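Local coordinates for protein leucine aminopeptidase 1 (PDB 2HC9) that probably acts as a digestive enzyme, a zinc-dependent aminopeptidase that releases N-terminal amino acids, preferably leucine, from peptides, at residues A[215-219]-A[320-324]; A[326-332]-A[418-424]. The protein carries 1 engineered substitution. All blocks are in the same frame, centred on the assembly; numbering follows the deposited sequence.

Interaction 1: A[215-219]-A[320-324]; sequences AGFGG and IKMLS
Gly216 O faces Leu323 CA at 3.1 Å in a CA-H...O contact and also takes a weak backbone bond from Gly218 N, part of the inverse gamma turn centred on Phe217. Two waters also lie against it: one links it to Met322 O, at 2.7 Å from that oxygen, and the other, only weakly bonded to Gly216 O, lies 2.6 Å from Lys321 O. Lys321 O in turn meets Gly218 CA at 3.3 Å in a second CA-H...O contact. With CG of Leu323 anti to the backbone N (chi1 -173°), both its methyls lie over the same face of the Phe217 ring; CD2 makes a CH-pi contact, 4.1 Å from the ring centroid and 29° off its normal. Met322 starts away from the glycines, but bends at chi2 and chi3 bring CE back to 3.6 Å from Gly219 CA. Gly216, with positive phi, ends helix 210-215 in a Schellman motif, and Phe217 is the N-cap residue of helix 218-224. From helix 337-350, Asp343 bridges the two segments, accepting from Leu323 N and, weakly, from Gly219 N, while the junction between the two short helices packs against the residues that follow strand 319-321.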
ATOM      1  N   ALA A 215      23.739  -0.153 -35.701  1.00 21.30           N
ATOM      2  CA  ALA A 215      22.836  -0.708 -36.722  1.00 19.62           C
ATOM      3  C   ALA A 215      21.381  -0.229 -36.601  1.00 21.85           C
ATOM      4  O   ALA A 215      20.531  -0.570 -37.446  1.00 21.06           O
ATOM      5  CB  ALA A 215      22.877  -2.261 -36.712  1.00 16.45           C
ATOM      6  N   GLY A 216      21.090   0.529 -35.549  1.00 21.20           N
ATOM      7  CA  GLY A 216      19.794   1.162 -35.388  1.00 21.09           C
ATOM      8  C   GLY A 216      18.801   0.356 -34.567  1.00 18.58           C
ATOM      9  O   GLY A 216      17.623   0.679 -34.573  1.00 16.58           O
ATOM     10  N   PHE A 217      19.259  -0.695 -33.870  1.00 16.50           N
ATOM     11  CA  PHE A 217      18.374  -1.503 -33.032  1.00 18.18           C
ATOM     12  C   PHE A 217      18.147  -0.791 -31.687  1.00 17.46           C
ATOM     13  O   PHE A 217      18.592  -1.279 -30.631  1.00 17.04           O
ATOM     14  CB  PHE A 217      18.970  -2.890 -32.748  1.00 17.65           C
ATOM     15  CG  PHE A 217      19.003  -3.819 -33.952  1.00 20.84           C
ATOM     16  CD1 PHE A 217      18.047  -4.816 -34.099  1.00 18.42           C
ATOM     17  CD2 PHE A 217      20.040  -3.743 -34.881  1.00 19.13           C
ATOM     18  CE1 PHE A 217      18.104  -5.704 -35.186  1.00 21.05           C
ATOM     19  CE2 PHE A 217      20.090  -4.615 -35.976  1.00 18.82           C
ATOM     20  CZ  PHE A 217      19.123  -5.588 -36.126  1.00 16.74           C
ATOM     21  N   GLY A 218      17.430   0.329 -31.715  1.00 17.88           N
ATOM     22  CA  GLY A 218      17.316   1.156 -30.514  1.00 16.70           C
ATOM     23  C   GLY A 218      16.597   0.446 -29.377  1.00 15.20           C
ATOM     24  O   GLY A 218      16.953   0.624 -28.210  1.00 15.74           O
ATOM     25  N   GLY A 219      15.578  -0.357 -29.707  1.00 15.76           N
ATOM     26  CA  GLY A 219      14.853  -1.099 -28.683  1.00 17.27           C
ATOM     27  C   GLY A 219      15.757  -2.092 -27.982  1.00 19.13           C
ATOM     28  O   GLY A 219      15.854  -2.080 -26.758  1.00 14.25           O
ATOM     29  N   ILE A 320      13.466   7.075 -27.556  1.00 14.52           N
ATOM     30  CA  ILE A 320      14.446   6.373 -28.399  1.00 14.75           C
ATOM     31  C   ILE A 320      13.910   6.162 -29.828  1.00 17.01           C
ATOM     32  O   ILE A 320      12.692   6.202 -30.058  1.00 15.96           O
ATOM     33  CB  ILE A 320      14.862   5.010 -27.738  1.00 14.63           C
ATOM     34  CG1 ILE A 320      13.646   4.057 -27.627  1.00 16.06           C
ATOM     35  CG2 ILE A 320      15.575   5.305 -26.394  1.00 17.93           C
ATOM     36  CD1 ILE A 320      14.049   2.619 -27.269  1.00 19.57           C
ATOM     37  N   LYS A 321      14.827   5.943 -30.774  1.00 16.36           N
ATOM     38  CA  LYS A 321      14.442   5.620 -32.151  1.00 15.44           C
ATOM     39  C   LYS A 321      14.639   4.117 -32.362  1.00 15.73           C
ATOM     40  O   LYS A 321      15.733   3.562 -32.117  1.00 17.00           O
ATOM     41  CB  LYS A 321      15.270   6.442 -33.151  1.00 18.52           C
ATOM     42  CG  LYS A 321      14.859   6.205 -34.623  1.00 26.68           C
ATOM     43  CD  LYS A 321      15.485   7.241 -35.579  1.00 29.06           C
ATOM     44  CE  LYS A 321      14.584   8.492 -35.606  1.00 42.62           C
ATOM     45  NZ  LYS A 321      14.915   9.512 -36.656  1.00 47.40           N
ATOM     46  N   MET A 322      13.569   3.475 -32.799  1.00 17.51           N
ATOM     47  CA  MET A 322      13.511   2.022 -32.955  1.00 18.28           C
ATOM     48  C   MET A 322      14.148   1.645 -34.305  1.00 16.51           C
ATOM     49  O   MET A 322      14.424   2.525 -35.137  1.00 18.01           O
ATOM     50  CB  MET A 322      12.047   1.575 -32.928  1.00 13.84           C
ATOM     51  CG  MET A 322      11.279   2.063 -31.700  1.00 13.91           C
ATOM     52  SD  MET A 322      12.027   1.568 -30.126  1.00 16.81           S
ATOM     53  CE  MET A 322      11.641  -0.160 -30.125  1.00 14.19           C
ATOM     54  N   LEU A 323      14.375   0.351 -34.519  1.00 15.81           N
ATOM     55  CA  LEU A 323      14.911  -0.104 -35.819  1.00 14.95           C
ATOM     56  C   LEU A 323      14.029   0.391 -36.991  1.00 18.19           C
ATOM     57  O   LEU A 323      14.528   0.709 -38.075  1.00 16.06           O
ATOM     58  CB  LEU A 323      15.021  -1.625 -35.836  1.00 15.98           C
ATOM     59  CG  LEU A 323      15.709  -2.233 -37.063  1.00 16.46           C
ATOM     60  CD1 LEU A 323      17.174  -1.741 -37.182  1.00 19.85           C
ATOM     61  CD2 LEU A 323      15.618  -3.790 -37.021  1.00 13.56           C
ATOM     62  N   SER A 324      12.727   0.493 -36.742  1.00 16.94           N
ATOM     63  CA  SER A 324      11.727   0.905 -37.754  1.00 17.08           C
ATOM     64  C   SER A 324      11.902   2.368 -38.196  1.00 18.34           C
ATOM     65  O   SER A 324      11.317   2.789 -39.211  1.00 18.92           O
ATOM     66  CB  SER A 324      10.320   0.730 -37.177  1.00 19.90           C
ATOM     67  OG  SER A 324      10.104   1.669 -36.127  1.00 16.89           O
TER
HETATM   68  O   HOH W   1      16.765   3.318 -36.295  1.00 32.58           O
HETATM   69  O   HOH W   2      18.152   3.725 -33.164  1.00 33.99           O

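Interaction 2: A[326-332]-A[418-424]; sequences KTVEINN and IADMKNS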
ATOM      1  N   LYS A 326      10.765   4.698 -36.254  1.00 15.02           N
ATOM      2  CA  LYS A 326       9.747   5.391 -35.430  1.00 15.95           C
ATOM      3  C   LYS A 326      10.283   5.700 -34.022  1.00 18.52           C
ATOM      4  O   LYS A 326      11.164   4.991 -33.521  1.00 18.06           O
ATOM      5  CB  LYS A 326       8.462   4.558 -35.317  1.00 13.05           C
ATOM      6  CG  LYS A 326       7.689   4.559 -36.651  1.00 18.73           C
ATOM      7  CD  LYS A 326       6.511   3.607 -36.614  1.00 22.41           C
ATOM      8  CE  LYS A 326       5.764   3.647 -37.957  1.00 27.14           C
ATOM      9  NZ  LYS A 326       5.302   5.038 -38.323  1.00 33.39           N
ATOM     10  N   THR A 327       9.755   6.745 -33.388  1.00 15.51           N
ATOM     11  CA  THR A 327      10.207   7.075 -32.027  1.00 16.12           C
ATOM     12  C   THR A 327       9.245   6.532 -30.963  1.00 15.88           C
ATOM     13  O   THR A 327       8.030   6.500 -31.163  1.00 16.09           O
ATOM     14  CB  THR A 327      10.399   8.587 -31.825  1.00 16.46           C
ATOM     15  OG1 THR A 327       9.203   9.279 -32.258  1.00 17.64           O
ATOM     16  CG2 THR A 327      11.638   9.098 -32.662  1.00 19.18           C
ATOM     17  N   VAL A 328       9.794   6.100 -29.829  1.00 13.71           N
ATOM     18  CA  VAL A 328       8.960   5.594 -28.744  1.00 12.50           C
ATOM     19  C   VAL A 328       9.365   6.355 -27.464  1.00 15.53           C
ATOM     20  O   VAL A 328      10.549   6.434 -27.122  1.00 16.86           O
ATOM     21  CB  VAL A 328       9.086   4.044 -28.550  1.00 14.66           C
ATOM     22  CG1 VAL A 328       8.286   3.635 -27.303  1.00 14.77           C
ATOM     23  CG2 VAL A 328       8.541   3.296 -29.800  1.00 13.47           C
ATOM     24  N   GLU A 329       8.362   6.914 -26.779  1.00 15.37           N
ATOM     25  CA  GLU A 329       8.578   7.508 -25.441  1.00 16.61           C
ATOM     26  C   GLU A 329       8.417   6.388 -24.438  1.00 15.90           C
ATOM     27  O   GLU A 329       7.325   5.794 -24.318  1.00 14.91           O
ATOM     28  CB  GLU A 329       7.531   8.589 -25.170  1.00 14.17           C
ATOM     29  CG  GLU A 329       7.705   9.250 -23.821  1.00 15.29           C
ATOM     30  CD  GLU A 329       6.667  10.345 -23.556  1.00 20.03           C
ATOM     31  OE1 GLU A 329       5.736  10.573 -24.382  1.00 18.24           O
ATOM     32  OE2 GLU A 329       6.801  10.971 -22.493  1.00 18.29           O
ATOM     33  N   ILE A 330       9.503   6.081 -23.738  1.00 13.74           N
ATOM     34  CA  ILE A 330       9.463   5.022 -22.733  1.00 16.60           C
ATOM     35  C   ILE A 330       8.894   5.619 -21.451  1.00 15.57           C
ATOM     36  O   ILE A 330       9.576   6.407 -20.784  1.00 19.80           O
ATOM     37  CB  ILE A 330      10.870   4.464 -22.459  1.00 15.14           C
ATOM     38  CG1 ILE A 330      11.523   3.987 -23.768  1.00 15.05           C
ATOM     39  CG2 ILE A 330      10.806   3.316 -21.396  1.00 17.09           C
ATOM     40  CD1 ILE A 330      13.012   3.555 -23.628  1.00 17.28           C
ATOM     41  N   ASN A 331       7.655   5.255 -21.095  1.00 12.83           N
ATOM     42  CA  ASN A 331       7.124   5.657 -19.786  1.00 17.49           C
ATOM     43  C   ASN A 331       7.098   4.513 -18.782  1.00 18.38           C
ATOM     44  O   ASN A 331       6.666   4.682 -17.649  1.00 18.20           O
ATOM     45  CB  ASN A 331       5.744   6.329 -19.921  1.00 14.16           C
ATOM     46  CG  ASN A 331       4.682   5.398 -20.489  1.00 19.67           C
ATOM     47  OD1 ASN A 331       4.983   4.479 -21.259  1.00 20.02           O
ATOM     48  ND2 ASN A 331       3.423   5.639 -20.114  1.00 19.03           N
ATOM     49  N   ASN A 332       7.545   3.338 -19.225  1.00 18.53           N
ATOM     50  CA  ASN A 332       7.610   2.178 -18.364  1.00 16.81           C
ATOM     51  C   ASN A 332       8.811   1.303 -18.746  1.00 16.14           C
ATOM     52  O   ASN A 332       8.778   0.566 -19.726  1.00 14.82           O
ATOM     53  CB  ASN A 332       6.298   1.377 -18.442  1.00 16.67           C
ATOM     54  CG  ASN A 332       6.253   0.233 -17.447  1.00 18.49           C
ATOM     55  OD1 ASN A 332       7.237  -0.062 -16.762  1.00 18.09           O
ATOM     56  ND2 ASN A 332       5.111  -0.424 -17.375  1.00 20.38           N
ATOM     57  N   ILE A 418       4.881  13.777 -27.801  1.00 17.13           N
ATOM     58  CA  ILE A 418       6.181  14.207 -28.302  0.70 18.87           C
ATOM     59  C   ILE A 418       6.937  13.113 -29.042  1.00 19.51           C
ATOM     60  O   ILE A 418       7.964  13.372 -29.644  1.00 23.99           O
ATOM     61  CB  ILE A 418       7.050  14.763 -27.183  0.70 17.68           C
ATOM     62  CG1 ILE A 418       7.115  13.769 -26.022  0.70 15.43           C
ATOM     63  CG2 ILE A 418       6.510  16.140 -26.708  0.70 16.57           C
ATOM     64  CD1 ILE A 418       7.974  14.264 -24.906  0.70 16.52           C
ATOM     65  N   ALA A 419       6.433  11.889 -29.001  1.00 18.27           N
ATOM     66  CA  ALA A 419       7.034  10.842 -29.818  1.00 14.71           C
ATOM     67  C   ALA A 419       5.937  10.177 -30.610  1.00 18.34           C
ATOM     68  O   ALA A 419       4.762  10.491 -30.446  1.00 17.48           O
ATOM     69  CB  ALA A 419       7.754   9.809 -28.942  1.00 17.53           C
ATOM     70  N   ASP A 420       6.316   9.251 -31.483  1.00 16.69           N
ATOM     71  CA  ASP A 420       5.321   8.573 -32.296  1.00 18.37           C
ATOM     72  C   ASP A 420       4.363   7.747 -31.444  1.00 18.34           C
ATOM     73  O   ASP A 420       3.203   7.585 -31.798  1.00 15.43           O
ATOM     74  CB  ASP A 420       6.008   7.676 -33.328  1.00 17.52           C
ATOM     75  CG  ASP A 420       6.714   8.472 -34.403  1.00 18.26           C
ATOM     76  OD1 ASP A 420       6.289   9.619 -34.697  1.00 16.68           O
ATOM     77  OD2 ASP A 420       7.684   7.934 -34.977  1.00 16.77           O
ATOM     78  N   MET A 421       4.837   7.277 -30.296  1.00 17.73           N
ATOM     79  CA  MET A 421       3.972   6.544 -29.356  1.00 14.10           C
ATOM     80  C   MET A 421       4.713   6.414 -28.035  1.00 14.79           C
ATOM     81  O   MET A 421       5.936   6.623 -27.968  1.00 16.78           O
ATOM     82  CB  MET A 421       3.653   5.135 -29.888  1.00 14.22           C
ATOM     83  CG  MET A 421       4.900   4.246 -29.996  1.00 14.39           C
ATOM     84  SD  MET A 421       4.716   2.928 -31.219  1.00 17.10           S
ATOM     85  CE  MET A 421       5.125   3.901 -32.661  1.00 16.29           C
ATOM     86  N   LYS A 422       3.972   6.070 -26.992  1.00 15.72           N
ATOM     87  CA  LYS A 422       4.576   5.626 -25.724  1.00 13.11           C
ATOM     88  C   LYS A 422       4.636   4.099 -25.767  1.00 15.90           C
ATOM     89  O   LYS A 422       3.912   3.491 -26.538  1.00 15.05           O
ATOM     90  CB  LYS A 422       3.678   6.041 -24.555  1.00 16.53           C
ATOM     91  CG  LYS A 422       3.553   7.543 -24.322  1.00 17.23           C
ATOM     92  CD  LYS A 422       2.877   7.833 -22.974  1.00 17.66           C
ATOM     93  CE  LYS A 422       2.806   9.349 -22.737  1.00 20.67           C
ATOM     94  NZ  LYS A 422       2.112   9.689 -21.450  1.00 18.16           N
ATOM     95  N   ASN A 423       5.456   3.483 -24.923  1.00 15.42           N
ATOM     96  CA  ASN A 423       5.472   2.018 -24.839  1.00 17.16           C
ATOM     97  C   ASN A 423       4.405   1.398 -23.922  1.00 17.33           C
ATOM     98  O   ASN A 423       4.123   0.217 -24.019  1.00 18.36           O
ATOM     99  CB  ASN A 423       6.897   1.481 -24.544  1.00 16.51           C
ATOM    100  CG  ASN A 423       7.329   1.661 -23.081  1.00 18.93           C
ATOM    101  OD1 ASN A 423       7.036   2.668 -22.450  1.00 16.44           O
ATOM    102  ND2 ASN A 423       8.084   0.698 -22.560  1.00 13.87           N
ATOM    103  N   SER A 424       3.797   2.193 -23.045  1.00 15.74           N
ATOM    104  CA  SER A 424       2.749   1.650 -22.184  1.00 19.22           C
ATOM    105  C   SER A 424       1.794   2.744 -21.761  1.00 17.97           C
ATOM    106  O   SER A 424       1.977   3.917 -22.106  1.00 17.46           O
ATOM    107  CB  SER A 424       3.332   0.913 -20.964  1.00 26.31           C
ATOM    108  OG  SER A 424       3.641   1.804 -19.941  1.00 36.39           O
TER
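The short, weakly bonded strand 421-422 runs parallel to the central strand 327-329 as the edge of a small three-stranded mixed sheet, and beyond them the two segments are joined by asparagine side chains. Along the strand pairing, Glu329 N gives a nearly straight bond of 2.7 Å to Met421 O, lying in the carbonyl plane, and Glu329 O takes Asn423 N, just past the strand, at 3.0 Å. The side chains of Glu329 and Lys422 lie side by side on one face, with OE1 3.6 Å from Lys422 CE; Ser416 OG holds that carboxylate oxygen. On the other face Val328 CG2 packs on Met421 CG.

At one end Thr327 and Asp420 bond reciprocally: Thr327 N reaches Asp420 OD2 from above the carboxylate plane at 2.9 Å, while Asp420 N donates to Thr327 OG1. Both side chains also bond to a second subunit, Thr327 to its Met136 O and Asp420 to its Thr138.

At the other end Asn423, its CG between the backbone N and carbonyl carbon (chi1 76°), turns its amide back across the gap. Its OD1 accepts from Asn331 N at 3.0 Å and weakly from Asn332 N; its ND2 donates to Asn332 O at 2.9 Å and also to Ala335 O. Asn331 ND2 bonds Ser424 O at 3.0 Å from above the carbonyl plane. Asn332 OD1 then accepts from the backbone N of Asp334, a zinc ligand, and Asn423 O from Arg338, a predicted active-site residue, consistent with a second shell behind the two-zinc, bicarbonate-binding site of an M17 aminopeptidase.

Overall arrangement
Following the chain, interaction 1 comes from the turn between helices 210-215 and 218-224 and closes a loop of about a hundred residues, through strands 232-238, 246-254 and 297-307, when the chain reaches 320-324. A few residues later 326-332 starts interaction 2, which closes a second loop, running through helix 337-350 and strand 356-361, at 418-424. The two loops follow in series and neither nests nor crosses. They meet in the small sheet, where antiparallel strands 319-321 and 327-329 are neighbours: Ile320 O probably accepts from Val328 N, and Met322 packs on Val328. The helical junction, the small sheet and the 418-424 segment are thus joined in one catalytic-domain region.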